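Long-range contact in peptidoglycan glycosyltransferase (Eggerthella lenta, PDB 4MNR), which belongs to the penicillin-binding protein family and carries a transpeptidase domain of the beta-lactamase-like fold: residues A[171-183]-A[270-282]. Numbering follows the deposited sequence.
Sequences TLVDRAAGSLYAP and IDFPLYTPESLMP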
loop_
_atom_site.group_PDB
_atom_site.type_symbol
_atom_site.label_atom_id
_atom_site.label_comp_id
_atom_site.label_asym_id
_atom_site.label_seq_id
_atom_site.Cartn_x
_atom_site.Cartn_y
_atom_site.Cartn_z
ATOM N N THR A 171 9.335 14.229 8.234
ATOM C CA THR A 171 9.866 12.979 8.778
ATOM C C THR A 171 8.833 12.206 9.617
ATOM O O THR A 171 8.790 10.977 9.594
ATOM C CB THR A 171 11.105 13.267 9.655
ATOM O OG1 THR A 171 12.143 13.837 8.850
ATOM C CG2 THR A 171 11.632 12.015 10.299
ATOM N N LEU A 172 7.996 12.934 10.347
ATOM C CA LEU A 172 7.030 12.305 11.240
ATOM C C LEU A 172 5.793 11.770 10.533
ATOM O O LEU A 172 4.966 11.096 11.154
ATOM C CB LEU A 172 6.620 13.273 12.349
ATOM C CG LEU A 172 7.628 13.448 13.485
ATOM C CD1 LEU A 172 7.210 14.592 14.394
ATOM C CD2 LEU A 172 7.786 12.158 14.281
ATOM N N VAL A 173 5.666 12.057 9.243
ATOM C CA VAL A 173 4.479 11.652 8.498
ATOM C C VAL A 173 4.458 10.147 8.273
ATOM O O VAL A 173 5.439 9.569 7.813
ATOM C CB VAL A 173 4.374 12.387 7.148
ATOM C CG1 VAL A 173 3.204 11.849 6.326
ATOM C CG2 VAL A 173 4.235 13.891 7.365
ATOM N N ASP A 174 3.340 9.516 8.619
ATOM C CA ASP A 174 3.129 8.097 8.318
ATOM C C ASP A 174 2.710 7.979 6.860
ATOM O O ASP A 174 1.567 8.260 6.502
ATOM C CB ASP A 174 2.039 7.521 9.237
ATOM C CG ASP A 174 1.773 6.029 9.003
ATOM O OD1 ASP A 174 2.008 5.514 7.892
ATOM O OD2 ASP A 174 1.316 5.361 9.955
ATOM N N ARG A 175 3.635 7.578 6.005
ATOM C CA ARG A 175 3.324 7.488 4.588
ATOM C C ARG A 175 2.734 6.157 4.173
ATOM O O ARG A 175 2.133 6.058 3.107
ATOM C CB ARG A 175 4.571 7.764 3.752
ATOM C CG ARG A 175 4.968 9.244 3.747
ATOM C CD ARG A 175 6.259 9.454 2.952
ATOM N NE ARG A 175 6.413 10.857 2.580
ATOM C CZ ARG A 175 6.887 11.802 3.386
ATOM N NH1 ARG A 175 7.294 11.503 4.611
ATOM N NH2 ARG A 175 6.954 13.054 2.955
ATOM N N ALA A 176 2.935 5.123 4.982
ATOM C CA ALA A 176 2.483 3.779 4.614
ATOM C C ALA A 176 0.998 3.538 4.830
ATOM O O ALA A 176 0.351 2.826 4.045
ATOM C CB ALA A 176 3.310 2.714 5.359
ATOM N N ALA A 177 0.471 4.083 5.917
ATOM C CA ALA A 177 -0.935 3.912 6.250
ATOM C C ALA A 177 -1.664 5.243 6.228
ATOM O O ALA A 177 -2.864 5.284 5.976
ATOM C CB ALA A 177 -1.079 3.275 7.614
ATOM N N GLY A 178 -0.938 6.321 6.504
ATOM C CA GLY A 178 -1.557 7.593 6.863
ATOM C C GLY A 178 -1.706 8.665 5.800
ATOM O O GLY A 178 -2.200 9.754 6.096
ATOM N N SER A 179 -1.301 8.349 4.571
ATOM C CA SER A 179 -1.218 9.328 3.483
ATOM C C SER A 179 -1.899 8.850 2.195
ATOM O O SER A 179 -1.697 7.715 1.774
ATOM C CB SER A 179 0.258 9.617 3.182
ATOM O OG SER A 179 0.886 10.228 4.296
ATOM N N LEU A 180 -2.670 9.726 1.544
ATOM C CA LEU A 180 -3.261 9.386 0.243
ATOM C C LEU A 180 -2.340 9.743 -0.910
ATOM O O LEU A 180 -1.777 10.840 -0.950
ATOM C CB LEU A 180 -4.594 10.104 0.026
ATOM C CG LEU A 180 -5.746 9.650 0.914
ATOM C CD1 LEU A 180 -6.981 10.510 0.623
ATOM C CD2 LEU A 180 -6.038 8.180 0.691
ATOM N N TYR A 181 -2.242 8.841 -1.868
ATOM C CA TYR A 181 -1.443 9.054 -3.074
ATOM C C TYR A 181 -2.289 8.790 -4.315
ATOM O O TYR A 181 -3.229 8.003 -4.273
ATOM C CB TYR A 181 -0.288 8.053 -3.123
ATOM C CG TYR A 181 0.857 8.269 -2.148
ATOM C CD1 TYR A 181 1.924 9.089 -2.488
ATOM C CD2 TYR A 181 0.886 7.629 -0.918
ATOM C CE1 TYR A 181 2.982 9.282 -1.623
ATOM C CE2 TYR A 181 1.938 7.825 -0.041
ATOM C CZ TYR A 181 2.984 8.645 -0.403
ATOM O OH TYR A 181 4.053 8.847 0.449
ATOM N N ALA A 182 -1.938 9.418 -5.436
ATOM C CA ALA A 182 -2.457 8.945 -6.721
ATOM C C ALA A 182 -1.729 7.644 -7.050
ATOM O O ALA A 182 -0.492 7.601 -7.025
ATOM C CB ALA A 182 -2.179 9.961 -7.796
ATOM N N PRO A 183 -2.482 6.579 -7.370
ATOM C CA PRO A 183 -1.814 5.290 -7.596
ATOM C C PRO A 183 -1.249 5.162 -9.001
ATOM O O PRO A 183 -0.456 4.249 -9.263
ATOM C CB PRO A 183 -2.937 4.270 -7.387
ATOM C CG PRO A 183 -4.189 5.015 -7.800
ATOM C CD PRO A 183 -3.955 6.454 -7.342
ATOM N N ILE A 270 -11.821 1.651 6.535
ATOM C CA ILE A 270 -11.235 0.383 6.923
ATOM C C ILE A 270 -10.618 0.530 8.300
ATOM O O ILE A 270 -9.834 1.441 8.548
ATOM C CB ILE A 270 -10.222 -0.095 5.874
ATOM C CG1 ILE A 270 -10.988 -0.594 4.640
ATOM C CG2 ILE A 270 -9.328 -1.197 6.442
ATOM C CD1 ILE A 270 -10.234 -0.458 3.336
ATOM N N ASP A 271 -11.014 -0.360 9.204
ATOM C CA ASP A 271 -10.562 -0.322 10.581
ATOM C C ASP A 271 -9.069 -0.672 10.635
ATOM O O ASP A 271 -8.627 -1.631 9.999
ATOM C CB ASP A 271 -11.385 -1.337 11.374
ATOM C CG ASP A 271 -11.172 -1.240 12.873
ATOM O OD1 ASP A 271 -10.851 -0.145 13.381
ATOM O OD2 ASP A 271 -11.349 -2.275 13.545
ATOM N N PHE A 272 -8.295 0.112 11.380
ATOM C CA PHE A 272 -6.856 -0.137 11.502
ATOM C C PHE A 272 -6.359 0.576 12.760
ATOM O O PHE A 272 -6.886 1.632 13.122
ATOM C CB PHE A 272 -6.119 0.338 10.229
ATOM C CG PHE A 272 -4.756 -0.276 10.045
ATOM C CD1 PHE A 272 -4.616 -1.648 9.840
ATOM C CD2 PHE A 272 -3.614 0.511 10.066
ATOM C CE1 PHE A 272 -3.372 -2.216 9.684
ATOM C CE2 PHE A 272 -2.367 -0.057 9.902
ATOM C CZ PHE A 272 -2.238 -1.414 9.713
ATOM N N PRO A 273 -5.373 -0.013 13.461
ATOM C CA PRO A 273 -4.924 0.621 14.709
ATOM C C PRO A 273 -4.201 1.948 14.489
ATOM O O PRO A 273 -4.176 2.780 15.390
ATOM C CB PRO A 273 -3.979 -0.422 15.322
ATOM C CG PRO A 273 -3.584 -1.306 14.187
ATOM C CD PRO A 273 -4.791 -1.355 13.289
ATOM N N LEU A 274 -3.631 2.144 13.308
ATOM C CA LEU A 274 -3.000 3.414 12.983
ATOM C C LEU A 274 -3.959 4.217 12.119
ATOM O O LEU A 274 -4.753 3.643 11.376
ATOM C CB LEU A 274 -1.704 3.176 12.220
ATOM C CG LEU A 274 -0.755 2.130 12.822
ATOM C CD1 LEU A 274 0.495 2.028 11.980
ATOM C CD2 LEU A 274 -0.430 2.455 14.280
ATOM N N TYR A 275 -3.885 5.538 12.216
ATOM C CA TYR A 275 -4.708 6.400 11.387
ATOM C C TYR A 275 -4.522 6.054 9.928
ATOM O O TYR A 275 -3.397 6.018 9.436
ATOM C CB TYR A 275 -4.340 7.858 11.591
ATOM C CG TYR A 275 -5.014 8.748 10.580
ATOM C CD1 TYR A 275 -6.378 8.987 10.650
ATOM C CD2 TYR A 275 -4.295 9.319 9.543
ATOM C CE1 TYR A 275 -7.010 9.791 9.715
ATOM C CE2 TYR A 275 -4.920 10.130 8.603
ATOM C CZ TYR A 275 -6.276 10.353 8.696
ATOM O OH TYR A 275 -6.909 11.158 7.773
ATOM N N THR A 276 -5.633 5.787 9.246
ATOM C CA THR A 276 -5.590 5.491 7.819
ATOM C C THR A 276 -6.753 6.219 7.156
ATOM O O THR A 276 -7.919 5.926 7.441
ATOM C CB THR A 276 -5.727 3.974 7.555
ATOM O OG1 THR A 276 -4.761 3.251 8.327
ATOM C CG2 THR A 276 -5.509 3.665 6.086
ATOM N N PRO A 277 -6.450 7.192 6.285
ATOM C CA PRO A 277 -7.546 7.903 5.622
ATOM C C PRO A 277 -8.266 6.976 4.646
ATOM O O PRO A 277 -7.660 6.083 4.057
ATOM C CB PRO A 277 -6.830 9.026 4.863
ATOM C CG PRO A 277 -5.447 8.480 4.603
ATOM C CD PRO A 277 -5.124 7.629 5.816
ATOM N N GLU A 278 -9.564 7.197 4.491
ATOM C CA GLU A 278 -10.355 6.478 3.505
ATOM C C GLU A 278 -9.762 6.711 2.111
ATOM O O GLU A 278 -9.470 7.858 1.753
ATOM C CB GLU A 278 -11.773 7.046 3.561
ATOM C CG GLU A 278 -12.819 6.282 2.809
ATOM C CD GLU A 278 -14.189 6.934 2.954
ATOM O OE1 GLU A 278 -14.320 7.888 3.749
ATOM O OE2 GLU A 278 -15.131 6.508 2.265
ATOM N N SER A 279 -9.584 5.643 1.331
ATOM C CA SER A 279 -9.192 5.801 -0.073
ATOM C C SER A 279 -10.423 6.251 -0.847
ATOM O O SER A 279 -11.547 5.890 -0.495
ATOM C CB SER A 279 -8.623 4.494 -0.635
ATOM O OG SER A 279 -7.395 4.173 -0.002
ATOM N N LEU A 280 -10.220 7.068 -1.879
ATOM C CA LEU A 280 -11.328 7.817 -2.469
ATOM C C LEU A 280 -11.525 7.572 -3.958
ATOM O O LEU A 280 -10.562 7.414 -4.709
ATOM C CB LEU A 280 -11.114 9.319 -2.251
ATOM C CG LEU A 280 -10.902 9.750 -0.801
ATOM C CD1 LEU A 280 -10.551 11.225 -0.715
ATOM C CD2 LEU A 280 -12.157 9.450 -0.042
HETATM N N MSE A 281 -12.797 7.542 -4.362
HETATM C CA MSE A 281 -13.201 7.517 -5.772
HETATM C C MSE A 281 -14.299 8.544 -5.974
HETATM O O MSE A 281 -15.113 8.772 -5.083
HETATM C CB MSE A 281 -13.751 6.142 -6.173
HETATM C CG MSE A 281 -12.717 5.154 -6.622
HETATM SE SE MSE A 281 -11.806 5.591 -8.294
HETATM C CE MSE A 281 -13.096 5.122 -9.669
ATOM N N PRO A 282 -14.346 9.164 -7.157
ATOM C CA PRO A 282 -15.457 10.089 -7.399
ATOM C C PRO A 282 -16.780 9.338 -7.449
ATOM O O PRO A 282 -16.789 8.116 -7.624
ATOM C CB PRO A 282 -15.152 10.654 -8.791
ATOM C CG PRO A 282 -13.705 10.419 -9.002
ATOM C CD PRO A 282 -13.368 9.156 -8.253
HETATM O O HOH W 1 -1.050 6.786 10.541
#
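Leu180 lies against the ring of Pro277, with CG of Leu180 3.9 Å from CG of Pro277. The two side chains run past each other in opposite directions. Leu180 holds its CG anti to the carbonyl carbon (chi1 -69°), which carries the branch to the other loop. There CD1 of Leu180 meets CD1 of Leu280 at 3.9 Å, the side chains crossing at about a right angle. Next along, the carbonyl of Ala177 faces Thr276 and Pro277. Its O receives a CA-H...O contact from CA of Thr276 at 3.3 Å. CB of Ala177 reaches CE2 of Phe272 at 4.2 Å. CE2 of the Tyr275 ring meets O of Gly178 edge-on, near the ring plane. One water bridges the two loops, donating to OD2 of Asp174 (2.8 Å) and to O of Tyr275 (2.7 Å). Both loops belong to the penicillin-binding protein transpeptidase domain, built round a five-stranded antiparallel sheet. Phe272 packs on Ile142 and Met145 of its outer strand 142-148. Residues 171-183 precede helix 188-197, and residues 270-282 precede helix 284-289. Asp174 holds the turn at Ala177 in an Asx motif: OD1 of Asp174 accepts from N of Ala177 at 2.9 Å, from above the carboxylate plane. Ser179 OG donates to O of Asp174, bracing the same turn. In the other loop, Thr276 OG1 donates to O of Leu274. Further out, Ser279 OG accepts from the backbone N of Thr320.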